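Local coordinates for PrgZ (Enterococcus faecalis, PDB 4FAJ), which binds peptide pheromones as an extracellular, membrane-anchored receptor of the solute-binding protein 5 family, and probably serves peptide uptake across the membrane, at residues Leu86-Met91 against Ser207-Tyr212; Ser72-Thr77 against Tyr212-Lys217; Val90-Tyr95 against Pro105-Gly110; Phe239-Leu244 against Trp253-Asn258. One frame throughout, in Å; residues are numbered along the deposited sequence.

In the fold
Interaction 1 touches each of the other three, and helix 81-90 with the turn after it ties them together. Interactions 1 and 2 share Tyr212, whose ring meets the helix end while its CB meets Pro75; both are buried and rest on packing, interaction 1 adding one water bridge. Interaction 3 starts from the same residues Val90 and Met91 as interaction 1, but is held by backbone hydrogen bonds and one from a tyrosine hydroxyl, largely buried. Interaction 4, a beta hairpin, is the partly exposed one: its hydrogen-bonded backbone is joined by hydroxyls and, at the Asn240-Asn258 end, by waters, whereas Ile255 packs on Leu86 and Val90 of the helix in interaction 1.

Interaction 1 (Leu86-Met91 against Ser207-Tyr212); sequences LLANVM and SLTAYY
The Tyr212 ring has Thr209 CA over the centre of one face, 3.4 Å above its plane, so the 3-10 turn 209-211 folds its own chain against the ring. At the edge, in plane, Leu87 O lies 3.4 Å from Tyr212 CE2; the same carbonyl accepts the helical bond from Met91 N. Met91 CB reaches the ring obliquely, 3.5 Å from Tyr212 CD2, with CG beside the backbone N (chi1 -65°). Beyond CG the methionine bends at chi3 (78°), which takes CE to Pro213 O. Further along the edge, the phenol oxygen meets the helix backbone, Tyr212 OH standing 3.5 Å from Ala88 CA. This is the end of helix 81-90 packed on the loop between helices 202-205 and 216-222, a buried contact within the solute-binding protein fold; Met91 is where the chain leaves helical geometry. A water bridges the two segments, donating to Ala88 O at 2.7 Å and lying 2.9 Å from Tyr212 OH. The hydroxyl also hydrogen-bonds a glycerol, probably from the crystallisation liquor, which Ser207 O contacts too. Thr209 puts its methyl, not its hydroxyl, against the helix: CG2 lies 4.2 Å from Leu87 CB and 4.1 Å from Ala88 N.

Interaction 2 (Ser72-Thr77 against Tyr212-Lys217); sequences SLDPAT and YPVQQK
Pro75 carries the contact, its ring set against Tyr212 and Val214. Pro75 CG touches both, at 4.0 Å from Tyr212 CB and 3.9 Å from Val214 CG1, while Pro75 CD lies equally close to that methyl. The proline crosses the tyrosine side chain at about a right angle and the valine obliquely; it meets the root of the tyrosine, whose ring leads away. Val214 presents CG1, which lies anti to the carbonyl carbon (chi1 -72°). Asp74 OD1 skirts the same methyl more loosely. Behind this shell, consecutive turns shape the proline loop. Ser72 OG accepts from Asp74 N at 3.0 Å, an ST turn, and Asp74 OD1 accepts from Ala76 N at 3.1 Å, an Asx turn in which the N-H approaches from well above the carboxylate plane. Ser72 OG and Thr77 OG1 share a hydrogen bond of 2.6 Å, and Thr77 N donates to Asp74 O, closing the loop. The carboxylate's other oxygen, Asp74 OD2, forms a salt bridge with Arg148, which probably favours its charged form. Residues 72-77 lie in the loop between strand 61-66 and helix 81-90, while Val214 and Pro213 also touch helix 139-150 at Ala145 and Phe142; Gln215 then stands at the N-cap position of helix 216-222.

Interaction 3 (Val90-Tyr95 against Pro105-Gly110); sequences VMEGLY and PAIAAG
Leu94 O takes two N-H donors, Ala106 N at 2.9 Å and Ala108 N at 3.0 Å. The second comes in the carbonyl plane on a lone pair, the first from above that plane. Ile107 N instead donates to Gly93 O at 3.1 Å, so three successive amides of 106-108 curl round two successive carbonyls. A fourth bond runs from Tyr95 OH to Gly110 O, 2.9 Å, at the ring edge and on a lone pair of the acceptor. The bonds join the loop after helix 81-90 to the one after strand 103-105; the one beta pair between these segments, Tyr95 with Pro105, is antiparallel and non-hydrogen-bonded, where strands 95-97 and 103-105 meet, consistent with a short hairpin. Glu92, with CG anti to the backbone N (chi1 -176°), runs out past Ile107 in the opposite direction, OE1 coming 3.5 Å from Ile107 CG1 and the chain lying along Ala106 CB. Its carboxylate is gripped beyond the contact by Tyr261, Trp262 and Arg96, the arginine through a salt bridge that probably keeps it charged. Outward, Ala108 CB packs obliquely on the Tyr95 ring, 3.6 Å from CZ, and 4.2 Å from Leu94 CB. Leu94 also reaches Phe142 and Trp146 of helix 139-150.

Interaction 4 (Phe239-Leu244 against Trp253-Asn258); sequences FNLTNL and WTISKN
Thr254 O accepts from two successive amides, Thr242 N at 3.1 Å and Asn243 N at 3.2 Å, a classic beta bulge that shifts the register of the antiparallel pair by one. Thr254 N returns a bond to Asn243 O on a lone pair. Beyond the bulge, Asn240 and Ser256 form a hydrogen-bonded pair: Asn240 N gives to Ser256 O at 2.6 Å, nearly along the C=O axis, and Ser256 N to Asn240 O at 2.9 Å. Thr242 OG1, in the crowded position between N and carbonyl carbon (chi1 50°), shares a hydrogen bond of 2.9 Å with Ser256 OG, either of which could donate. The Asn240 and Asn258 side chains cross at about a right angle, their amide planes turned 39° apart, and waters link them: one accepts from Asn240 ND2 and donates to Asn258 OD1, another accepts from it at 2.8 Å and donates to Lys257 O. Asn258 OD1 is hydrogen-bonded to Glu260 N and its ND2 to Gly237 O; Thr254 OG1 pairs with Asn273 ND2, and Lys257 NZ with Val267 O and Gln264 O. On the apolar side Ile255 CD1 lies 3.8 Å from Phe239 CG, and Leu241 CD1 meets Ile255 CG2. The hairpin forms one side of a mixed four-stranded sheet, 239-243 outermost and 252-257 bonded onward to 271-276, while Ile255 and Trp253 pack on helix 81-90.

Interaction 1 (Leu86-Met91 against Ser207-Tyr212)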
loop_
_atom_site.group_PDB
_atom_site.type_symbol
_atom_site.label_atom_id
_atom_site.label_comp_id
_atom_site.label_asym_id
_atom_site.label_seq_id
_atom_site.Cartn_x
_atom_site.Cartn_y
_atom_site.Cartn_z
ATOM N N LEU A 86 -1.495 2.114 -11.370
ATOM C CA LEU A 86 -1.321 1.880 -12.801
ATOM C C LEU A 86 -1.814 0.479 -13.173
ATOM O O LEU A 86 -2.579 0.313 -14.124
ATOM C CB LEU A 86 0.130 2.027 -13.222
ATOM C CG LEU A 86 0.427 1.652 -14.677
ATOM C CD1 LEU A 86 -0.377 2.512 -15.642
ATOM C CD2 LEU A 86 1.936 1.787 -14.919
ATOM N N LEU A 87 -1.380 -0.519 -12.414
ATOM C CA LEU A 87 -1.769 -1.909 -12.695
ATOM C C LEU A 87 -3.282 -2.118 -12.542
ATOM O O LEU A 87 -3.881 -2.879 -13.313
ATOM C CB LEU A 87 -0.974 -2.910 -11.830
ATOM C CG LEU A 87 0.481 -3.176 -12.219
ATOM C CD1 LEU A 87 1.136 -4.181 -11.234
ATOM C CD2 LEU A 87 0.630 -3.672 -13.642
ATOM N N ALA A 88 -3.913 -1.436 -11.583
ATOM C CA ALA A 88 -5.373 -1.521 -11.424
ATOM C C ALA A 88 -6.121 -0.982 -12.654
ATOM O O ALA A 88 -7.278 -1.328 -12.882
ATOM C CB ALA A 88 -5.828 -0.800 -10.146
ATOM N N ASN A 89 -5.433 -0.181 -13.464
ATOM C CA ASN A 89 -6.024 0.457 -14.646
ATOM C C ASN A 89 -5.578 -0.109 -16.015
ATOM O O ASN A 89 -6.345 -0.029 -16.992
ATOM C CB ASN A 89 -5.791 1.960 -14.561
ATOM C CG ASN A 89 -6.667 2.612 -13.522
ATOM O OD1 ASN A 89 -7.856 2.828 -13.754
ATOM N ND2 ASN A 89 -6.092 2.936 -12.368
ATOM N N VAL A 90 -4.376 -0.690 -16.094
ATOM C CA VAL A 90 -3.955 -1.389 -17.312
ATOM C C VAL A 90 -4.135 -2.906 -17.229
ATOM O O VAL A 90 -4.087 -3.589 -18.250
ATOM C CB VAL A 90 -2.514 -0.986 -17.793
ATOM C CG1 VAL A 90 -2.449 0.521 -18.073
ATOM C CG2 VAL A 90 -1.434 -1.428 -16.791
ATOM N N MET A 91 -4.392 -3.428 -16.027
ATOM C CA MET A 91 -4.697 -4.835 -15.834
ATOM C C MET A 91 -6.026 -4.990 -15.079
ATOM O O MET A 91 -6.675 -3.997 -14.724
ATOM C CB MET A 91 -3.562 -5.548 -15.084
ATOM C CG MET A 91 -2.261 -5.595 -15.854
ATOM S SD MET A 91 -1.078 -6.753 -15.175
ATOM C CE MET A 91 -1.708 -8.335 -15.763
ATOM N N SER A 207 -9.230 -9.456 -5.259
ATOM C CA SER A 207 -9.332 -8.199 -5.998
ATOM C C SER A 207 -7.992 -7.450 -6.067
ATOM O O SER A 207 -7.881 -6.450 -6.771
ATOM C CB SER A 207 -10.398 -7.289 -5.375
ATOM O OG SER A 207 -9.971 -6.777 -4.130
ATOM N N LEU A 208 -6.992 -7.925 -5.328
ATOM C CA LEU A 208 -5.716 -7.227 -5.217
ATOM C C LEU A 208 -4.853 -7.488 -6.445
ATOM O O LEU A 208 -4.852 -8.597 -6.999
ATOM C CB LEU A 208 -4.952 -7.685 -3.972
ATOM C CG LEU A 208 -5.629 -7.450 -2.614
ATOM C CD1 LEU A 208 -4.732 -7.923 -1.482
ATOM C CD2 LEU A 208 -6.005 -5.994 -2.443
ATOM N N THR A 209 -4.081 -6.476 -6.830
ATOM C CA THR A 209 -3.178 -6.599 -7.978
ATOM C C THR A 209 -2.254 -7.814 -7.846
ATOM O O THR A 209 -1.959 -8.474 -8.833
ATOM C CB THR A 209 -2.372 -5.295 -8.230
ATOM O OG1 THR A 209 -1.547 -4.994 -7.098
ATOM C CG2 THR A 209 -3.318 -4.128 -8.521
ATOM N N ALA A 210 -1.830 -8.140 -6.630
ATOM C CA ALA A 210 -0.990 -9.333 -6.394
ATOM C C ALA A 210 -1.619 -10.640 -6.881
ATOM O O ALA A 210 -0.903 -11.581 -7.245
ATOM C CB ALA A 210 -0.640 -9.456 -4.907
ATOM N N TYR A 211 -2.954 -10.700 -6.874
ATOM C CA TYR A 211 -3.704 -11.853 -7.383
ATOM C C TYR A 211 -4.083 -11.762 -8.883
ATOM O O TYR A 211 -4.765 -12.647 -9.408
ATOM C CB TYR A 211 -4.978 -12.058 -6.528
ATOM C CG TYR A 211 -4.762 -12.806 -5.230
ATOM C CD1 TYR A 211 -4.298 -12.159 -4.089
ATOM C CD2 TYR A 211 -5.043 -14.166 -5.141
ATOM C CE1 TYR A 211 -4.124 -12.852 -2.897
ATOM C CE2 TYR A 211 -4.874 -14.857 -3.966
ATOM C CZ TYR A 211 -4.422 -14.199 -2.846
ATOM O OH TYR A 211 -4.273 -14.917 -1.698
ATOM N N TYR A 212 -3.631 -10.722 -9.579
ATOM C CA TYR A 212 -3.904 -10.605 -11.022
ATOM C C TYR A 212 -3.256 -11.768 -11.780
ATOM O O TYR A 212 -2.241 -12.347 -11.329
ATOM C CB TYR A 212 -3.417 -9.251 -11.585
ATOM C CG TYR A 212 -4.295 -8.039 -11.268
ATOM C CD1 TYR A 212 -5.318 -8.095 -10.313
ATOM C CD2 TYR A 212 -4.070 -6.816 -11.900
ATOM C CE1 TYR A 212 -6.100 -6.963 -10.016
ATOM C CE2 TYR A 212 -4.852 -5.674 -11.600
ATOM C CZ TYR A 212 -5.861 -5.759 -10.663
ATOM O OH TYR A 212 -6.630 -4.632 -10.378
HETATM O O HOH W 1 -8.833 -3.175 -11.598
#

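Interaction 2 (Ser72-Thr77 against Tyr212-Lys217)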
loop_
_atom_site.group_PDB
_atom_site.type_symbol
_atom_site.label_atom_id
_atom_site.label_comp_id
_atom_site.label_asym_id
_atom_site.label_seq_id
_atom_site.Cartn_x
_atom_site.Cartn_y
_atom_site.Cartn_z
ATOM N N SER A 72 7.122 -0.904 -10.509
ATOM C CA SER A 72 6.952 -2.250 -11.041
ATOM C C SER A 72 5.787 -2.322 -12.033
ATOM O O SER A 72 4.781 -1.617 -11.876
ATOM C CB SER A 72 6.727 -3.244 -9.886
ATOM O OG SER A 72 6.399 -4.534 -10.370
ATOM N N LEU A 73 5.947 -3.160 -13.056
ATOM C CA LEU A 73 4.877 -3.494 -13.990
ATOM C C LEU A 73 4.457 -4.967 -13.863
ATOM O O LEU A 73 3.792 -5.508 -14.757
ATOM C CB LEU A 73 5.320 -3.198 -15.423
ATOM C CG LEU A 73 5.753 -1.772 -15.740
ATOM C CD1 LEU A 73 6.286 -1.692 -17.169
ATOM C CD2 LEU A 73 4.582 -0.831 -15.549
ATOM N N ASP A 74 4.849 -5.606 -12.765
ATOM C CA ASP A 74 4.605 -7.035 -12.547
ATOM C C ASP A 74 3.772 -7.239 -11.274
ATOM O O ASP A 74 4.229 -6.927 -10.168
ATOM C CB ASP A 74 5.936 -7.775 -12.440
ATOM C CG ASP A 74 5.781 -9.294 -12.295
ATOM O OD1 ASP A 74 4.649 -9.832 -12.253
ATOM O OD2 ASP A 74 6.830 -9.964 -12.208
ATOM N N PRO A 75 2.557 -7.803 -11.420
ATOM C CA PRO A 75 1.713 -8.130 -10.265
ATOM C C PRO A 75 2.451 -8.820 -9.115
ATOM O O PRO A 75 2.162 -8.570 -7.944
ATOM C CB PRO A 75 0.673 -9.092 -10.865
ATOM C CG PRO A 75 0.522 -8.644 -12.256
ATOM C CD PRO A 75 1.913 -8.211 -12.687
ATOM N N ALA A 76 3.377 -9.706 -9.448
ATOM C CA ALA A 76 4.101 -10.455 -8.436
ATOM C C ALA A 76 5.012 -9.569 -7.588
ATOM O O ALA A 76 5.253 -9.893 -6.435
ATOM C CB ALA A 76 4.905 -11.593 -9.079
ATOM N N THR A 77 5.508 -8.461 -8.137
ATOM C CA THR A 77 6.490 -7.628 -7.436
ATOM C C THR A 77 6.008 -6.231 -7.039
ATOM O O THR A 77 6.669 -5.583 -6.236
ATOM C CB THR A 77 7.782 -7.448 -8.262
ATOM O OG1 THR A 77 7.504 -6.652 -9.424
ATOM C CG2 THR A 77 8.365 -8.818 -8.666
ATOM N N TYR A 212 -3.631 -10.722 -9.579
ATOM C CA TYR A 212 -3.904 -10.605 -11.022
ATOM C C TYR A 212 -3.256 -11.768 -11.780
ATOM O O TYR A 212 -2.241 -12.347 -11.329
ATOM C CB TYR A 212 -3.417 -9.251 -11.585
ATOM C CG TYR A 212 -4.295 -8.039 -11.268
ATOM C CD1 TYR A 212 -5.318 -8.095 -10.313
ATOM C CD2 TYR A 212 -4.070 -6.816 -11.900
ATOM C CE1 TYR A 212 -6.100 -6.963 -10.016
ATOM C CE2 TYR A 212 -4.852 -5.674 -11.600
ATOM C CZ TYR A 212 -5.861 -5.759 -10.663
ATOM O OH TYR A 212 -6.630 -4.632 -10.378
ATOM N N PRO A 213 -3.861 -12.160 -12.915
ATOM C CA PRO A 213 -3.186 -13.147 -13.743
ATOM C C PRO A 213 -2.025 -12.508 -14.503
ATOM O O PRO A 213 -1.972 -11.286 -14.649
ATOM C CB PRO A 213 -4.273 -13.578 -14.727
ATOM C CG PRO A 213 -5.140 -12.344 -14.889
ATOM C CD PRO A 213 -5.055 -11.598 -13.573
ATOM N N VAL A 214 -1.107 -13.338 -14.966
ATOM C CA VAL A 214 -0.170 -12.942 -16.001
ATOM C C VAL A 214 -0.274 -13.975 -17.094
ATOM O O VAL A 214 -0.631 -15.131 -16.829
ATOM C CB VAL A 214 1.288 -12.827 -15.486
ATOM C CG1 VAL A 214 1.433 -11.585 -14.598
ATOM C CG2 VAL A 214 1.708 -14.086 -14.764
ATOM N N GLN A 215 0.026 -13.565 -18.321
ATOM C CA GLN A 215 -0.161 -14.427 -19.482
ATOM C C GLN A 215 0.965 -15.450 -19.560
ATOM O O GLN A 215 2.133 -15.083 -19.574
ATOM C CB GLN A 215 -0.199 -13.602 -20.763
ATOM C CG GLN A 215 -0.692 -14.380 -21.976
ATOM C CD GLN A 215 -0.259 -13.762 -23.281
ATOM O OE1 GLN A 215 0.928 -13.531 -23.505
ATOM N NE2 GLN A 215 -1.218 -13.498 -24.157
ATOM N N GLN A 216 0.613 -16.733 -19.603
ATOM C CA GLN A 216 1.626 -17.787 -19.635
ATOM C C GLN A 216 2.611 -17.623 -20.796
ATOM O O GLN A 216 3.813 -17.792 -20.608
ATOM C CB GLN A 216 0.976 -19.167 -19.702
ATOM C CG GLN A 216 0.401 -19.665 -18.400
ATOM C CD GLN A 216 -0.434 -20.906 -18.603
ATOM O OE1 GLN A 216 -1.605 -20.823 -18.985
ATOM N NE2 GLN A 216 0.164 -22.067 -18.373
ATOM N N LYS A 217 2.104 -17.304 -21.982
ATOM C CA LYS A 217 2.944 -17.129 -23.177
ATOM C C LYS A 217 3.987 -16.017 -22.986
ATOM O O LYS A 217 5.165 -16.194 -23.306
ATOM C CB LYS A 217 2.059 -16.831 -24.395
ATOM C CG LYS A 217 2.803 -16.544 -25.699
ATOM C CD LYS A 217 1.861 -16.659 -26.906
ATOM C CE LYS A 217 2.453 -16.015 -28.146
ATOM N NZ LYS A 217 2.393 -14.529 -28.055
#

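Interaction 3 (Val90-Tyr95 against Pro105-Gly110)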
loop_
_atom_site.group_PDB
_atom_site.type_symbol
_atom_site.label_atom_id
_atom_site.label_comp_id
_atom_site.label_asym_id
_atom_site.label_seq_id
_atom_site.Cartn_x
_atom_site.Cartn_y
_atom_site.Cartn_z
ATOM N N VAL A 90 -4.376 -0.690 -16.094
ATOM C CA VAL A 90 -3.955 -1.389 -17.312
ATOM C C VAL A 90 -4.135 -2.906 -17.229
ATOM O O VAL A 90 -4.087 -3.589 -18.250
ATOM C CB VAL A 90 -2.514 -0.986 -17.793
ATOM C CG1 VAL A 90 -2.449 0.521 -18.073
ATOM C CG2 VAL A 90 -1.434 -1.428 -16.791
ATOM N N MET A 91 -4.392 -3.428 -16.027
ATOM C CA MET A 91 -4.697 -4.835 -15.834
ATOM C C MET A 91 -6.026 -4.990 -15.079
ATOM O O MET A 91 -6.675 -3.997 -14.724
ATOM C CB MET A 91 -3.562 -5.548 -15.084
ATOM C CG MET A 91 -2.261 -5.595 -15.854
ATOM S SD MET A 91 -1.078 -6.753 -15.175
ATOM C CE MET A 91 -1.708 -8.335 -15.763
ATOM N N GLU A 92 -6.437 -6.236 -14.885
ATOM C CA GLU A 92 -7.681 -6.566 -14.184
ATOM C C GLU A 92 -7.563 -7.956 -13.573
ATOM O O GLU A 92 -6.871 -8.820 -14.109
ATOM C CB GLU A 92 -8.859 -6.537 -15.161
ATOM C CG GLU A 92 -10.212 -6.764 -14.504
ATOM C CD GLU A 92 -11.352 -6.650 -15.476
ATOM O OE1 GLU A 92 -11.454 -7.497 -16.401
ATOM O OE2 GLU A 92 -12.157 -5.715 -15.301
ATOM N N GLY A 93 -8.219 -8.151 -12.435
ATOM C CA GLY A 93 -8.240 -9.433 -11.743
ATOM C C GLY A 93 -9.627 -10.053 -11.730
ATOM O O GLY A 93 -10.538 -9.618 -12.453
ATOM N N LEU A 94 -9.786 -11.086 -10.917
ATOM C CA LEU A 94 -11.061 -11.794 -10.838
ATOM C C LEU A 94 -12.191 -10.881 -10.359
ATOM O O LEU A 94 -13.326 -10.983 -10.853
ATOM C CB LEU A 94 -10.948 -13.008 -9.927
ATOM C CG LEU A 94 -10.079 -14.150 -10.470
ATOM C CD1 LEU A 94 -9.817 -15.179 -9.387
ATOM C CD2 LEU A 94 -10.722 -14.803 -11.690
ATOM N N TYR A 95 -11.865 -10.023 -9.387
ATOM C CA TYR A 95 -12.797 -9.057 -8.809
ATOM C C TYR A 95 -12.184 -7.645 -8.814
ATOM O O TYR A 95 -10.956 -7.470 -8.882
ATOM C CB TYR A 95 -13.222 -9.489 -7.383
ATOM C CG TYR A 95 -13.812 -10.864 -7.399
ATOM C CD1 TYR A 95 -15.157 -11.053 -7.688
ATOM C CD2 TYR A 95 -13.010 -11.991 -7.240
ATOM C CE1 TYR A 95 -15.693 -12.313 -7.774
ATOM C CE2 TYR A 95 -13.545 -13.265 -7.326
ATOM C CZ TYR A 95 -14.880 -13.419 -7.592
ATOM O OH TYR A 95 -15.427 -14.664 -7.698
ATOM N N PRO A 105 -17.669 -8.930 -9.399
ATOM C CA PRO A 105 -17.118 -9.744 -10.499
ATOM C C PRO A 105 -16.515 -8.924 -11.648
ATOM O O PRO A 105 -17.169 -8.024 -12.181
ATOM C CB PRO A 105 -18.337 -10.541 -10.987
ATOM C CG PRO A 105 -19.164 -10.713 -9.776
ATOM C CD PRO A 105 -18.996 -9.425 -8.982
ATOM N N ALA A 106 -15.257 -9.205 -11.976
ATOM C CA ALA A 106 -14.549 -8.517 -13.059
ATOM C C ALA A 106 -14.231 -9.575 -14.122
ATOM O O ALA A 106 -15.062 -9.825 -14.987
ATOM C CB ALA A 106 -13.301 -7.817 -12.533
ATOM N N ILE A 107 -13.084 -10.246 -14.028
ATOM C CA ILE A 107 -12.819 -11.408 -14.894
ATOM C C ILE A 107 -13.700 -12.604 -14.497
ATOM O O ILE A 107 -14.121 -13.373 -15.353
ATOM C CB ILE A 107 -11.319 -11.804 -14.891
ATOM C CG1 ILE A 107 -10.493 -10.709 -15.575
ATOM C CG2 ILE A 107 -11.084 -13.149 -15.613
ATOM C CD1 ILE A 107 -9.008 -10.853 -15.377
ATOM N N ALA A 108 -13.949 -12.765 -13.196
ATOM C CA ALA A 108 -14.890 -13.761 -12.697
ATOM C C ALA A 108 -16.318 -13.428 -13.154
ATOM O O ALA A 108 -16.709 -12.259 -13.185
ATOM C CB ALA A 108 -14.822 -13.838 -11.163
ATOM N N ALA A 109 -17.096 -14.457 -13.490
ATOM C CA ALA A 109 -18.477 -14.262 -13.933
ATOM C C ALA A 109 -19.464 -14.070 -12.787
ATOM O O ALA A 109 -20.619 -13.702 -13.008
ATOM C CB ALA A 109 -18.927 -15.423 -14.821
ATOM N N GLY A 110 -19.019 -14.336 -11.566
ATOM C CA GLY A 110 -19.875 -14.215 -10.395
ATOM C C GLY A 110 -19.033 -14.301 -9.143
ATOM O O GLY A 110 -17.837 -14.549 -9.216
#

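Interaction 4 (Phe239-Leu244 against Trp253-Asn258)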
loop_
_atom_site.group_PDB
_atom_site.type_symbol
_atom_site.label_atom_id
_atom_site.label_comp_id
_atom_site.label_asym_id
_atom_site.label_seq_id
_atom_site.Cartn_x
_atom_site.Cartn_y
_atom_site.Cartn_z
ATOM N N PHE A 239 -7.331 -0.037 -19.950
ATOM C CA PHE A 239 -6.372 0.715 -20.740
ATOM C C PHE A 239 -5.127 -0.109 -21.007
ATOM O O PHE A 239 -4.859 -1.068 -20.299
ATOM C CB PHE A 239 -6.009 2.001 -19.999
ATOM C CG PHE A 239 -7.194 2.833 -19.655
ATOM C CD1 PHE A 239 -7.693 3.759 -20.563
ATOM C CD2 PHE A 239 -7.830 2.686 -18.425
ATOM C CE1 PHE A 239 -8.812 4.527 -20.253
ATOM C CE2 PHE A 239 -8.934 3.446 -18.114
ATOM C CZ PHE A 239 -9.432 4.371 -19.035
ATOM N N ASN A 240 -4.404 0.246 -22.068
ATOM C CA ASN A 240 -3.089 -0.312 -22.365
ATOM C C ASN A 240 -2.031 0.697 -21.945
ATOM O O ASN A 240 -2.272 1.892 -21.984
ATOM C CB ASN A 240 -2.913 -0.552 -23.867
ATOM C CG ASN A 240 -3.739 -1.704 -24.394
ATOM O OD1 ASN A 240 -4.042 -2.650 -23.678
ATOM N ND2 ASN A 240 -4.072 -1.640 -25.688
ATOM N N LEU A 241 -0.858 0.235 -21.554
ATOM C CA LEU A 241 0.250 1.161 -21.265
ATOM C C LEU A 241 0.942 1.442 -22.589
ATOM O O LEU A 241 1.557 0.542 -23.162
ATOM C CB LEU A 241 1.224 0.564 -20.256
ATOM C CG LEU A 241 2.443 1.432 -19.898
ATOM C CD1 LEU A 241 2.026 2.708 -19.182
ATOM C CD2 LEU A 241 3.435 0.643 -19.045
ATOM N N THR A 242 0.802 2.667 -23.094
ATOM C CA THR A 242 1.301 3.014 -24.436
ATOM C C THR A 242 2.581 3.869 -24.437
ATOM O O THR A 242 3.262 3.946 -25.456
ATOM C CB THR A 242 0.200 3.695 -25.297
ATOM O OG1 THR A 242 -0.406 4.769 -24.568
ATOM C CG2 THR A 242 -0.889 2.679 -25.675
ATOM N N ASN A 243 2.916 4.494 -23.307
ATOM C CA ASN A 243 4.129 5.317 -23.212
ATOM C C ASN A 243 4.701 5.288 -21.801
ATOM O O ASN A 243 4.074 5.779 -20.870
ATOM C CB ASN A 243 3.804 6.763 -23.609
ATOM C CG ASN A 243 5.036 7.579 -23.944
ATOM O OD1 ASN A 243 6.139 7.302 -23.474
ATOM N ND2 ASN A 243 4.849 8.605 -24.777
ATOM N N LEU A 244 5.872 4.675 -21.643
ATOM C CA LEU A 244 6.589 4.660 -20.363
ATOM C C LEU A 244 8.043 4.324 -20.670
ATOM O O LEU A 244 8.372 3.178 -20.972
ATOM C CB LEU A 244 6.001 3.642 -19.366
ATOM C CG LEU A 244 6.384 3.860 -17.892
ATOM C CD1 LEU A 244 5.619 2.915 -16.966
ATOM C CD2 LEU A 244 7.843 3.695 -17.640
ATOM N N TRP A 253 3.977 9.204 -17.978
ATOM C CA TRP A 253 3.521 8.057 -18.754
ATOM C C TRP A 253 2.103 8.268 -19.267
ATOM O O TRP A 253 1.369 9.155 -18.792
ATOM C CB TRP A 253 3.665 6.742 -17.970
ATOM C CG TRP A 253 2.978 6.708 -16.659
ATOM C CD1 TRP A 253 1.729 6.228 -16.402
ATOM C CD2 TRP A 253 3.502 7.153 -15.409
ATOM N NE1 TRP A 253 1.437 6.354 -15.068
ATOM C CE2 TRP A 253 2.506 6.929 -14.437
ATOM C CE3 TRP A 253 4.715 7.730 -15.016
ATOM C CZ2 TRP A 253 2.691 7.247 -13.094
ATOM C CZ3 TRP A 253 4.891 8.061 -13.684
ATOM C CH2 TRP A 253 3.891 7.811 -12.738
ATOM N N THR A 254 1.726 7.463 -20.253
ATOM C CA THR A 254 0.405 7.546 -20.881
ATOM C C THR A 254 -0.222 6.157 -21.012
ATOM O O THR A 254 0.462 5.183 -21.359
ATOM C CB THR A 254 0.488 8.183 -22.305
ATOM O OG1 THR A 254 0.992 9.530 -22.220
ATOM C CG2 THR A 254 -0.891 8.186 -22.977
ATOM N N ILE A 255 -1.521 6.067 -20.716
ATOM C CA ILE A 255 -2.294 4.852 -20.968
ATOM C C ILE A 255 -3.406 5.201 -21.947
ATOM O O ILE A 255 -3.883 6.333 -21.975
ATOM C CB ILE A 255 -2.867 4.214 -19.658
ATOM C CG1 ILE A 255 -3.978 5.093 -19.054
ATOM C CG2 ILE A 255 -1.731 3.984 -18.652
ATOM C CD1 ILE A 255 -4.514 4.628 -17.661
ATOM N N SER A 256 -3.809 4.219 -22.752
ATOM C CA SER A 256 -4.777 4.444 -23.821
ATOM C C SER A 256 -5.824 3.335 -23.811
ATOM O O SER A 256 -5.526 2.201 -23.436
ATOM C CB SER A 256 -4.060 4.469 -25.172
ATOM O OG SER A 256 -3.095 5.504 -25.213
ATOM N N LYS A 257 -7.037 3.646 -24.250
ATOM C CA LYS A 257 -8.113 2.666 -24.220
ATOM C C LYS A 257 -7.722 1.354 -24.907
ATOM O O LYS A 257 -7.228 1.358 -26.027
ATOM C CB LYS A 257 -9.391 3.218 -24.861
ATOM C CG LYS A 257 -10.544 2.211 -24.825
ATOM C CD LYS A 257 -11.853 2.813 -25.325
ATOM C CE LYS A 257 -12.848 1.718 -25.678
ATOM N NZ LYS A 257 -14.261 2.196 -25.677
ATOM N N ASN A 258 -7.954 0.246 -24.204
ATOM C CA ASN A 258 -7.717 -1.107 -24.704
ATOM C C ASN A 258 -8.977 -1.634 -25.395
ATOM O O ASN A 258 -9.926 -2.051 -24.735
ATOM C CB ASN A 258 -7.351 -2.031 -23.534
ATOM C CG ASN A 258 -7.184 -3.484 -23.947
ATOM O OD1 ASN A 258 -7.187 -3.827 -25.135
ATOM N ND2 ASN A 258 -7.006 -4.344 -22.959
HETATM O O HOH W 2 -5.314 -4.292 -27.104
HETATM O O HOH W 3 -4.478 1.009 -26.590
#